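Local coordinates for protein putative phosphohydrolase (Shewanella amazonensis, PDB 3M1T) that is of unproven function but is probably a phosphohydrolase or signal transduction protein, built on an all-helical HDOD domain of the HD phosphodiesterase clan, at residues A[154-159]-A[164-169]; A[104-109]-A[141-146]; A[199-202]-A[206-209]. All blocks are in the same frame, centred on the assembly; numbering follows the deposited sequence.

Interaction 1: residues A[154-159]-A[164-169]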
loop_
_atom_site.group_PDB
_atom_site.type_symbol
_atom_site.label_atom_id
_atom_site.label_comp_id
_atom_site.label_asym_id
_atom_site.label_seq_id
_atom_site.Cartn_x
_atom_site.Cartn_y
_atom_site.Cartn_z
ATOM N N ALA A 154 -14.162 -10.809 13.579
ATOM C CA ALA A 154 -15.503 -11.145 13.185
ATOM C C ALA A 154 -16.577 -10.328 13.945
ATOM O O ALA A 154 -17.581 -9.849 13.391
ATOM C CB ALA A 154 -15.762 -12.672 13.413
ATOM N N THR A 155 -16.337 -10.184 15.246
ATOM C CA THR A 155 -17.222 -9.374 16.094
ATOM C C THR A 155 -17.260 -7.943 15.594
ATOM O O THR A 155 -18.350 -7.315 15.533
ATOM C CB THR A 155 -16.755 -9.467 17.544
ATOM O OG1 THR A 155 -16.908 -10.839 17.952
ATOM C CG2 THR A 155 -17.605 -8.539 18.451
ATOM N N ILE A 156 -16.103 -7.441 15.173
ATOM C CA ILE A 156 -16.043 -6.063 14.647
ATOM C C ILE A 156 -16.821 -5.956 13.354
ATOM O O ILE A 156 -17.601 -5.042 13.144
ATOM C CB ILE A 156 -14.592 -5.581 14.475
ATOM C CG1 ILE A 156 -13.923 -5.410 15.854
ATOM C CG2 ILE A 156 -14.545 -4.280 13.669
ATOM C CD1 ILE A 156 -12.486 -5.102 15.863
ATOM N N SER A 157 -16.620 -6.923 12.451
ATOM C CA SER A 157 -17.349 -6.883 11.167
ATOM C C SER A 157 -18.837 -6.943 11.337
ATOM O O SER A 157 -19.582 -6.249 10.645
ATOM C CB SER A 157 -16.866 -7.984 10.232
ATOM O OG SER A 157 -15.537 -7.688 9.835
ATOM N N ALA A 158 -19.300 -7.713 12.313
ATOM C CA ALA A 158 -20.739 -7.756 12.572
ATOM C C ALA A 158 -21.261 -6.390 13.051
ATOM O O ALA A 158 -22.337 -5.938 12.608
ATOM C CB ALA A 158 -21.073 -8.874 13.596
ATOM N N ALA A 159 -20.490 -5.732 13.921
ATOM C CA ALA A 159 -20.862 -4.385 14.435
ATOM C C ALA A 159 -20.858 -3.354 13.282
ATOM O O ALA A 159 -21.739 -2.514 13.174
ATOM C CB ALA A 159 -19.922 -3.926 15.594
ATOM N N ALA A 164 -21.419 0.499 12.906
ATOM C CA ALA A 164 -20.341 0.981 13.737
ATOM C C ALA A 164 -19.133 1.311 12.847
ATOM O O ALA A 164 -19.018 0.781 11.750
ATOM C CB ALA A 164 -19.892 -0.079 14.785
ATOM N N ASP A 165 -18.263 2.180 13.348
ATOM C CA ASP A 165 -17.016 2.519 12.659
ATOM C C ASP A 165 -15.987 1.469 12.940
ATOM O O ASP A 165 -15.653 1.209 14.095
ATOM C CB ASP A 165 -16.545 3.857 13.197
ATOM C CG ASP A 165 -15.203 4.329 12.561
ATOM O OD1 ASP A 165 -14.173 3.728 12.780
ATOM O OD2 ASP A 165 -15.259 5.289 11.786
ATOM N N ARG A 166 -15.446 0.847 11.898
ATOM C CA ARG A 166 -14.466 -0.231 12.061
ATOM C C ARG A 166 -13.242 0.172 12.898
ATOM O O ARG A 166 -12.809 -0.558 13.799
ATOM C CB ARG A 166 -14.036 -0.801 10.693
ATOM C CG ARG A 166 -13.125 -1.962 10.793
ATOM C CD ARG A 166 -12.899 -2.613 9.416
ATOM N NE ARG A 166 -14.084 -3.096 8.755
ATOM C CZ ARG A 166 -14.618 -4.286 8.991
ATOM N NH1 ARG A 166 -14.093 -5.057 9.945
ATOM N NH2 ARG A 166 -15.673 -4.673 8.333
ATOM N N ASN A 167 -12.656 1.327 12.580
ATOM C CA ASN A 167 -11.426 1.774 13.271
ATOM C C ASN A 167 -11.662 2.053 14.738
ATOM O O ASN A 167 -10.884 1.631 15.572
ATOM C CB ASN A 167 -10.832 3.016 12.576
ATOM C CG ASN A 167 -10.626 2.797 11.078
ATOM O OD1 ASN A 167 -10.146 1.760 10.669
ATOM N ND2 ASN A 167 -11.048 3.759 10.264
ATOM N N LEU A 168 -12.810 2.657 15.054
ATOM C CA LEU A 168 -13.165 2.882 16.441
ATOM C C LEU A 168 -13.434 1.577 17.172
ATOM O O LEU A 168 -13.031 1.416 18.323
ATOM C CB LEU A 168 -14.339 3.823 16.562
ATOM C CG LEU A 168 -14.135 5.255 16.024
ATOM C CD1 LEU A 168 -15.309 6.214 16.219
ATOM C CD2 LEU A 168 -12.892 5.827 16.706
HETATM N N MSE A 169 -14.136 0.636 16.508
HETATM C CA MSE A 169 -14.301 -0.689 17.090
HETATM C C MSE A 169 -13.008 -1.413 17.404
HETATM O O MSE A 169 -12.870 -2.021 18.443
HETATM C CB MSE A 169 -15.162 -1.540 16.167
HETATM C CG MSE A 169 -16.601 -1.179 16.176
HETATM SE SE MSE A 169 -17.576 -1.631 17.808
HETATM C CE MSE A 169 -17.266 -3.569 17.770
#
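Ile156 and Ala159 of one helix pack on Met169 of the next, and this apolar patch is the tight part of the contact. Met169 is a selenomethionine. Its chain bends twice, at chi2 (-71°) and chi3 (-60°), which brings its end back over Ala159. Met169 CE comes to 3.5 Å from Ala159 CB, closer than two such carbons usually sit. Ile156 lies alongside, running the opposite way, and its CG2 is 3.8 Å from Met169 CB. Ile156 is buried and also touches Glu170 and Leu173 further along the second helix. The two segments belong to consecutive helices, 150-161 and 166-174, so the contact joins the two arms of a helical hairpin with a short connection, inside the HDOD domain. The connection is closed by the backbone: Ala164 N donates to Ala159 O at 3.0 Å. The CB atoms of the same two alanines touch. Asp165 is the N-cap of the second helix, and its OD1 accepts from Leu168 N at 2.9 Å.

The looser side is polar. Arg166 reaches back across Ile156, bent at chi3, and presents a guanidinium edge to Ser157. Its NH1 gives a fairly straight bond of 3.0 Å to Ser157 OG, nearly in the guanidinium plane. NH2 adds a weak one to the same oxygen. Ser157 OG also has a weak bond to Ala153 O in its own helix. With the guanidinium gone, as in an alanine here, Ser157 OG is likely to lose both bonds from the second helix, and Ile156 CG2 part of its cover. Arg166 and Ser157 are both partly exposed on this side.

Interaction 2: residues A[104-109]-A[141-146]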
loop_
_atom_site.group_PDB
_atom_site.type_symbol
_atom_site.label_atom_id
_atom_site.label_comp_id
_atom_site.label_asym_id
_atom_site.label_seq_id
_atom_site.Cartn_x
_atom_site.Cartn_y
_atom_site.Cartn_z
ATOM N N ALA A 104 -6.310 -11.948 -4.840
ATOM C CA ALA A 104 -6.333 -11.172 -6.089
ATOM C C ALA A 104 -7.149 -9.888 -5.947
ATOM O O ALA A 104 -6.746 -8.845 -6.457
ATOM C CB ALA A 104 -6.884 -12.015 -7.283
ATOM N N ASP A 105 -8.298 -9.957 -5.280
ATOM C CA ASP A 105 -9.143 -8.775 -5.080
ATOM C C ASP A 105 -8.480 -7.801 -4.080
ATOM O O ASP A 105 -8.484 -6.585 -4.299
ATOM C CB ASP A 105 -10.549 -9.147 -4.564
ATOM C CG ASP A 105 -11.432 -9.841 -5.621
ATOM O OD1 ASP A 105 -11.058 -9.951 -6.803
ATOM O OD2 ASP A 105 -12.528 -10.280 -5.237
ATOM N N PHE A 106 -7.954 -8.346 -2.987
ATOM C CA PHE A 106 -7.271 -7.538 -1.947
ATOM C C PHE A 106 -6.146 -6.780 -2.588
ATOM O O PHE A 106 -6.036 -5.555 -2.458
ATOM C CB PHE A 106 -6.710 -8.397 -0.813
ATOM C CG PHE A 106 -5.900 -7.601 0.187
ATOM C CD1 PHE A 106 -6.509 -6.917 1.234
ATOM C CD2 PHE A 106 -4.537 -7.491 0.023
ATOM C CE1 PHE A 106 -5.740 -6.169 2.130
ATOM C CE2 PHE A 106 -3.772 -6.711 0.878
ATOM C CZ PHE A 106 -4.377 -6.061 1.935
ATOM N N TRP A 107 -5.257 -7.516 -3.254
ATOM C CA TRP A 107 -4.104 -6.848 -3.866
ATOM C C TRP A 107 -4.496 -5.968 -5.035
ATOM O O TRP A 107 -3.898 -4.934 -5.248
ATOM C CB TRP A 107 -3.030 -7.876 -4.264
ATOM C CG TRP A 107 -2.347 -8.429 -3.066
ATOM C CD1 TRP A 107 -2.386 -9.721 -2.651
ATOM C CD2 TRP A 107 -1.519 -7.731 -2.112
ATOM N NE1 TRP A 107 -1.648 -9.892 -1.503
ATOM C CE2 TRP A 107 -1.134 -8.674 -1.128
ATOM C CE3 TRP A 107 -1.108 -6.408 -1.963
ATOM C CZ2 TRP A 107 -0.339 -8.347 -0.072
ATOM C CZ3 TRP A 107 -0.343 -6.081 -0.901
ATOM C CH2 TRP A 107 0.043 -7.026 0.046
ATOM N N GLY A 108 -5.512 -6.358 -5.787
ATOM C CA GLY A 108 -6.005 -5.481 -6.843
ATOM C C GLY A 108 -6.389 -4.107 -6.297
ATOM O O GLY A 108 -6.052 -3.067 -6.891
ATOM N N ASN A 109 -7.149 -4.108 -5.219
ATOM C CA ASN A 109 -7.559 -2.831 -4.629
ATOM C C ASN A 109 -6.361 -2.034 -4.138
ATOM O O ASN A 109 -6.229 -0.814 -4.341
ATOM C CB ASN A 109 -8.528 -3.034 -3.492
ATOM C CG ASN A 109 -8.769 -1.751 -2.743
ATOM O OD1 ASN A 109 -9.522 -0.862 -3.241
ATOM N ND2 ASN A 109 -8.080 -1.569 -1.593
ATOM N N GLY A 141 -2.503 -4.091 7.661
ATOM C CA GLY A 141 -2.988 -4.184 9.033
ATOM C C GLY A 141 -4.367 -4.833 9.107
ATOM O O GLY A 141 -4.630 -5.519 10.085
ATOM N N GLU A 142 -5.209 -4.613 8.108
ATOM C CA GLU A 142 -6.521 -5.291 8.018
ATOM C C GLU A 142 -6.311 -6.816 8.137
ATOM O O GLU A 142 -6.922 -7.530 8.962
ATOM C CB GLU A 142 -7.156 -4.928 6.659
ATOM C CG GLU A 142 -8.644 -5.191 6.518
ATOM C CD GLU A 142 -9.254 -4.566 5.260
ATOM O OE1 GLU A 142 -8.542 -3.927 4.445
ATOM O OE2 GLU A 142 -10.477 -4.721 5.084
ATOM N N LEU A 143 -5.406 -7.312 7.311
ATOM C CA LEU A 143 -5.068 -8.744 7.284
ATOM C C LEU A 143 -4.481 -9.243 8.601
ATOM O O LEU A 143 -4.808 -10.329 9.081
ATOM C CB LEU A 143 -4.132 -9.039 6.101
ATOM C CG LEU A 143 -4.691 -8.600 4.750
ATOM C CD1 LEU A 143 -3.691 -8.904 3.673
ATOM C CD2 LEU A 143 -6.103 -9.249 4.421
ATOM N N LEU A 144 -3.610 -8.436 9.212
ATOM C CA LEU A 144 -2.964 -8.851 10.431
ATOM C C LEU A 144 -4.037 -9.036 11.531
ATOM O O LEU A 144 -3.879 -9.940 12.347
ATOM C CB LEU A 144 -1.962 -7.767 10.890
ATOM C CG LEU A 144 -0.709 -7.605 10.069
ATOM C CD1 LEU A 144 0.143 -6.508 10.728
ATOM C CD2 LEU A 144 0.127 -8.910 10.057
ATOM N N ILE A 145 -5.007 -8.140 11.603
ATOM C CA ILE A 145 -6.065 -8.243 12.633
ATOM C C ILE A 145 -6.907 -9.507 12.459
ATOM O O ILE A 145 -7.204 -10.237 13.429
ATOM C CB ILE A 145 -6.890 -7.000 12.735
ATOM C CG1 ILE A 145 -6.038 -5.826 13.281
ATOM C CG2 ILE A 145 -8.170 -7.240 13.638
ATOM C CD1 ILE A 145 -6.729 -4.572 13.266
ATOM N N VAL A 146 -7.288 -9.792 11.228
ATOM C CA VAL A 146 -8.051 -11.035 10.961
ATOM C C VAL A 146 -7.263 -12.262 11.359
ATOM O O VAL A 146 -7.792 -13.187 11.996
ATOM C CB VAL A 146 -8.468 -11.105 9.484
ATOM C CG1 VAL A 146 -9.094 -12.518 9.128
ATOM C CG2 VAL A 146 -9.435 -9.980 9.173
#
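Phe106 and Leu143 reach toward each other from opposite directions, each from its own helix, and the leucine meets the ring on its face. The CD1 methyl of Leu143 sits over that face. This is a CH-pi contact: Leu143 CD1 lies 3.6 Å from the centroid of the Phe106 ring, 21° off the ring normal. The methyl is displaced from the centre toward the rim, and its closest ring atom is Phe106 CZ at 3.4 Å. Leu143 CG and CD2 follow along the CE1 side of the ring. Phe106 CG stands anti to its own backbone N (chi1 175°), which carries the ring out toward the other helix.

Trp107, next in the same helix, packs against the ring. Phe106 CD2 rests 3.7 Å above the indole plane of Trp107, over its centre, while Trp107 CD2 lies at the edge of the phenyl ring. The two aromatic groups thus form a T-shaped (edge-to-face) pair. In one of its two conformers, Glu142 brings OE1 near the phenyl edge, but more distantly.

The backbones stay well apart. The nearest CA atoms, those of Phe106 and Leu143, are 9.6 Å from each other, so the two side chains span the distance between helices 103-124 and 140-148 of the HDOD domain. Val95 and Phe101 also touch Leu143, and Val91 and Val92 of helix 79-94 touch Trp107.

Phe106 and Leu143 are both buried. Their contact is dispersion and CH-pi packing, so it depends on shape and on how the methyl meets the ring face, not on paired charges.

Interaction 3: residues A[199-202]-A[206-209]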
loop_
_atom_site.group_PDB
_atom_site.type_symbol
_atom_site.label_atom_id
_atom_site.label_comp_id
_atom_site.label_asym_id
_atom_site.label_seq_id
_atom_site.Cartn_x
_atom_site.Cartn_y
_atom_site.Cartn_z
ATOM N N ILE A 199 1.130 5.438 6.562
ATOM C CA ILE A 199 0.234 4.346 6.896
ATOM C C ILE A 199 -0.563 4.665 8.169
ATOM O O ILE A 199 -1.778 4.479 8.225
ATOM C CB ILE A 199 1.005 2.994 7.043
ATOM C CG1 ILE A 199 1.724 2.693 5.730
ATOM C CG2 ILE A 199 0.036 1.877 7.441
ATOM C CD1 ILE A 199 2.847 1.633 5.922
ATOM N N GLN A 200 0.139 5.106 9.213
ATOM C CA GLN A 200 -0.435 5.379 10.514
ATOM C C GLN A 200 -1.613 6.368 10.452
ATOM O O GLN A 200 -2.631 6.137 11.091
ATOM C CB GLN A 200 0.650 5.926 11.436
ATOM C CG GLN A 200 0.144 6.284 12.791
ATOM C CD GLN A 200 1.128 7.064 13.630
ATOM O OE1 GLN A 200 2.244 7.463 13.178
ATOM N NE2 GLN A 200 0.733 7.306 14.871
ATOM N N PHE A 201 -1.454 7.421 9.643
ATOM C CA PHE A 201 -2.449 8.500 9.649
ATOM C C PHE A 201 -3.411 8.440 8.484
ATOM O O PHE A 201 -4.175 9.379 8.279
ATOM C CB PHE A 201 -1.759 9.862 9.710
ATOM C CG PHE A 201 -1.329 10.251 11.093
ATOM C CD1 PHE A 201 -2.233 10.838 11.966
ATOM C CD2 PHE A 201 -0.043 9.992 11.511
ATOM C CE1 PHE A 201 -1.859 11.149 13.250
ATOM C CE2 PHE A 201 0.353 10.294 12.810
ATOM C CZ PHE A 201 -0.567 10.891 13.658
ATOM N N GLN A 202 -3.447 7.325 7.739
ATOM C CA GLN A 202 -4.282 7.245 6.542
ATOM C C GLN A 202 -5.781 7.612 6.753
ATOM O O GLN A 202 -6.444 7.959 5.783
ATOM C CB GLN A 202 -4.167 5.868 5.923
ATOM C CG GLN A 202 -4.760 4.744 6.780
ATOM C CD GLN A 202 -4.519 3.403 6.160
ATOM O OE1 GLN A 202 -5.307 2.890 5.362
ATOM N NE2 GLN A 202 -3.315 2.826 6.464
ATOM N N LYS A 206 -5.558 14.929 8.679
ATOM C CA LYS A 206 -5.460 16.256 9.206
ATOM C C LYS A 206 -5.067 16.297 10.694
ATOM O O LYS A 206 -4.752 17.377 11.179
ATOM C CB LYS A 206 -6.774 17.046 8.930
ATOM C CG LYS A 206 -7.013 17.221 7.452
ATOM C CD LYS A 206 -8.213 18.187 7.088
ATOM C CE LYS A 206 -9.502 17.542 7.421
ATOM N NZ LYS A 206 -10.590 18.110 6.540
ATOM N N SER A 207 -5.077 15.160 11.392
ATOM C CA SER A 207 -4.659 15.120 12.805
ATOM C C SER A 207 -3.163 14.900 13.035
ATOM O O SER A 207 -2.712 14.870 14.193
ATOM C CB SER A 207 -5.400 14.017 13.522
ATOM O OG SER A 207 -4.865 12.770 13.129
ATOM N N ALA A 208 -2.399 14.676 11.958
ATOM C CA ALA A 208 -0.955 14.537 12.056
ATOM C C ALA A 208 -0.254 15.868 12.253
ATOM O O ALA A 208 -0.572 16.852 11.576
ATOM C CB ALA A 208 -0.414 13.878 10.791
ATOM N N GLU A 209 0.705 15.926 13.172
ATOM C CA GLU A 209 1.469 17.137 13.422
ATOM C C GLU A 209 2.938 16.818 13.468
ATOM O O GLU A 209 3.380 16.070 14.363
ATOM C CB GLU A 209 1.078 17.764 14.766
ATOM C CG GLU A 209 1.817 19.018 15.064
ATOM C CD GLU A 209 1.583 20.090 13.987
ATOM O OE1 GLU A 209 0.389 20.298 13.640
ATOM O OE2 GLU A 209 2.555 20.661 13.484
#
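The chain turns back on itself just after a helix, bringing the CA atoms of Phe201 and Ala208 to 6.7 Å, with Phe201 the first residue to leave helical backbone angles. The Phe201 side chain carries the contact, its ring lying against Ser207 and Ala208. Ala208 covers one face of the ring: Ala208 CB stands 3.7 Å from the centroid of the Phe201 ring and 11° off the normal. This is a CH-pi contact, with the methyl almost over the centre. Ala208 CA approaches the same ring near CE1.

Ser207 comes at the edge instead. In the conformer described, one of two, its OG lies near the ring plane, 3.4 Å from Phe201 CE1. There the hydroxyl has its polar partner in the loop itself, hydrogen-bonded with His204 O.

Gln202 folds back on the helix end. Its NE2 donates to Ile199 O at 2.9 Å, in the carbonyl plane and on a lone pair. The same amide nitrogen bonds to His138 O, and OE1 bonds to Lys222 NZ.

The contact joins the end of helix 193-200 to the loop before helix 213-227. Phe201 also touches Ala215 of that following helix, while Ile199, Gln200 and Gln202 pack on helix 178-188.

In the fold
The three contacts follow one another along the chain without touching. Interactions 1 and 2 are the nearest pair, with centres about 16 Å apart and nearest atoms about 5 Å apart. They are linked through consecutive helices, 140-148 and 150-161. Ile145, in a segment of interaction 2, also touches Glu170 and Leu174 on the second helix of interaction 1. Interaction 3 lies about 21 Å from interaction 1 and about 20 Å from interaction 2, centre to centre. Helix 178-188 touches side chains of 141-146 and of 199-202, so it connects these two. Interaction 2 is the most central, its centre about 10 Å from the chain centre, and interaction 1 is at the surface.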